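Phosphate-binding protein (Unidentified prokaryotic organism, PDB 3W9V) binds inorganic phosphate in the manner of the PstS family of periplasmic-type binding proteins. Local coordinates at residues R140-G145 against A187-D192. The protein carries 1 engineered substitution. Residues are numbered along the deposited sequence; the frame is centred on the assembly and turned at random.
Sequences RAESSG and AATGSD. With PO4 (phosphate ion), chain C.
Arg140 and Glu142 meet the backbone from Thr189 to Ser191 through a chain of polar contacts that ends on a bound phosphate, a worked example of second-shell support for an anion-binding arginine. The backbone bond comes first: Ala141 N donates to Ala188 O (2.9 Å, 171°), one of the bonds of the parallel bridge between Arg140 and Ala188, where strands 136-140 and 186-188 pair, and Arg140 CA adds a CH...O contact to the same oxygen. Beside it the methyls of Ala141 and Ala187 touch, CB to CB at 3.8 Å.

Charge carries the rest. Arg140 presents NE and NH2 side-on to the carboxylate of Glu142, NE bonding OE1 at 3.1 Å and NH2 forming a salt bridge to OE2 at 2.8 Å. Both carboxylate oxygens lie near the guanidinium plane but are met from above their own. OE2 has a second donor, Gly190 N (2.8 Å), arriving on the syn side from the opposite face of the carboxylate. Gly190 C and Ser191 N lie above one guanidinium face and Ser144 OG above the opposite one, all displaced toward the rim. CB of Arg140 points away from 187-192, but bends at chi2 and chi3 (-78° and -69°) bring its end close to Gly190, and from there NH2 reaches phosphate O1 at 2.8 Å and NH1 reaches O2.

Ser144 OG, which also caps helix 145-157 through Thr147 N, shares O2, and Gly145 N binds O3 at 2.7 Å. The phosphate is also hydrogen-bonded to Thr8, Leu9, Ser32 and Thr146. An alanine at Arg140 would probably leave Glu142 without its cationic mate and the phosphate without two donors. The chemistry implies an anion that meets the charge of Arg140 together with hydroxyl and backbone N-H donors, with Glu142, itself steered by Gly190, fixing the rotation of the guanidinium and probably tempering its charge.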
loop_
_atom_site.group_PDB
_atom_site.type_symbol
_atom_site.label_atom_id
_atom_site.label_comp_id
_atom_site.label_asym_id
_atom_site.label_seq_id
_atom_site.Cartn_x
_atom_site.Cartn_y
_atom_site.Cartn_z
ATOM N N ARG A 140 0.461 -3.779 12.995
ATOM C CA ARG A 140 -0.521 -4.702 12.434
ATOM C C ARG A 140 -0.188 -6.143 12.802
ATOM O O ARG A 140 0.919 -6.618 12.545
ATOM C CB ARG A 140 -0.595 -4.549 10.917
ATOM C CG ARG A 140 -1.223 -3.236 10.489
ATOM C CD ARG A 140 -2.751 -3.258 10.603
ATOM N NE ARG A 140 -3.317 -4.162 9.611
ATOM C CZ ARG A 140 -3.476 -3.866 8.324
ATOM N NH1 ARG A 140 -3.179 -2.662 7.845
ATOM N NH2 ARG A 140 -3.952 -4.796 7.514
ATOM N N ALA A 141 -1.160 -6.829 13.397
ATOM C CA ALA A 141 -0.990 -8.208 13.823
ATOM C C ALA A 141 -0.818 -9.144 12.642
ATOM O O ALA A 141 -0.069 -10.113 12.718
ATOM C CB ALA A 141 -2.197 -8.640 14.646
ATOM N N GLU A 142 -1.548 -8.860 11.569
ATOM C CA GLU A 142 -1.697 -9.787 10.456
ATOM C C GLU A 142 -0.851 -9.394 9.243
ATOM O O GLU A 142 -0.209 -8.337 9.233
ATOM C CB GLU A 142 -3.184 -9.921 10.077
ATOM C CG GLU A 142 -3.769 -8.840 9.146
ATOM C CD GLU A 142 -4.042 -7.473 9.790
ATOM O OE1 GLU A 142 -3.368 -7.078 10.762
ATOM O OE2 GLU A 142 -4.927 -6.755 9.285
ATOM N N SER A 143 -0.850 -10.256 8.230
ATOM C CA SER A 143 -0.144 -10.000 6.983
ATOM C C SER A 143 -0.695 -8.750 6.304
ATOM O O SER A 143 -1.840 -8.729 5.853
ATOM C CB SER A 143 -0.258 -11.211 6.063
ATOM O OG SER A 143 0.473 -11.018 4.868
ATOM N N SER A 144 0.134 -7.714 6.236
ATOM C CA SER A 144 -0.299 -6.391 5.832
ATOM C C SER A 144 0.614 -5.784 4.769
ATOM O O SER A 144 1.844 -5.783 4.909
ATOM C CB SER A 144 -0.317 -5.504 7.085
ATOM O OG SER A 144 -0.287 -4.120 6.782
ATOM N N GLY A 145 -0.002 -5.248 3.716
ATOM C CA GLY A 145 0.728 -4.495 2.715
ATOM C C GLY A 145 1.247 -3.168 3.242
ATOM O O GLY A 145 2.310 -2.704 2.829
ATOM N N ALA A 187 -0.481 -5.148 19.147
ATOM C CA ALA A 187 -0.909 -5.607 17.824
ATOM C C ALA A 187 -2.410 -5.408 17.641
ATOM O O ALA A 187 -3.192 -5.678 18.556
ATOM C CB ALA A 187 -0.569 -7.068 17.640
ATOM N N ALA A 188 -2.813 -4.956 16.456
ATOM C CA ALA A 188 -4.230 -4.846 16.124
ATOM C C ALA A 188 -4.457 -5.254 14.675
ATOM O O ALA A 188 -3.525 -5.288 13.875
ATOM C CB ALA A 188 -4.731 -3.426 16.371
ATOM N N THR A 189 -5.709 -5.554 14.340
ATOM C CA THR A 189 -6.058 -6.076 13.021
ATOM C C THR A 189 -6.746 -5.009 12.162
ATOM O O THR A 189 -7.682 -4.344 12.605
ATOM C CB THR A 189 -6.937 -7.357 13.144
ATOM O OG1 THR A 189 -6.154 -8.428 13.692
ATOM C CG2 THR A 189 -7.491 -7.794 11.793
ATOM N N GLY A 190 -6.255 -4.850 10.936
ATOM C CA GLY A 190 -6.785 -3.883 9.993
ATOM C C GLY A 190 -6.301 -2.469 10.247
ATOM O O GLY A 190 -5.900 -2.117 11.361
ATOM N N SER A 191 -6.371 -1.636 9.214
ATOM C CA SER A 191 -6.099 -0.215 9.383
ATOM C C SER A 191 -7.013 0.357 10.461
ATOM O O SER A 191 -6.576 1.111 11.333
ATOM C CB SER A 191 -6.308 0.556 8.076
ATOM O OG SER A 191 -5.354 0.193 7.091
ATOM N N ASP A 192 -8.289 -0.014 10.406
ATOM C CA ASP A 192 -9.246 0.479 11.392
ATOM C C ASP A 192 -8.955 0.016 12.823
ATOM O O ASP A 192 -9.088 0.799 13.767
ATOM C CB ASP A 192 -10.694 0.179 10.978
ATOM C CG ASP A 192 -10.993 -1.305 10.861
ATOM O OD1 ASP A 192 -10.060 -2.129 10.851
ATOM O OD2 ASP A 192 -12.190 -1.649 10.759
HETATM P P PO4 C . -3.248 -3.678 4.239
HETATM O O1 PO4 C . -4.563 -3.904 4.966
HETATM O O2 PO4 C . -2.202 -3.089 5.176
HETATM O O3 PO4 C . -2.736 -4.977 3.627
HETATM O O4 PO4 C . -3.534 -2.675 3.129
#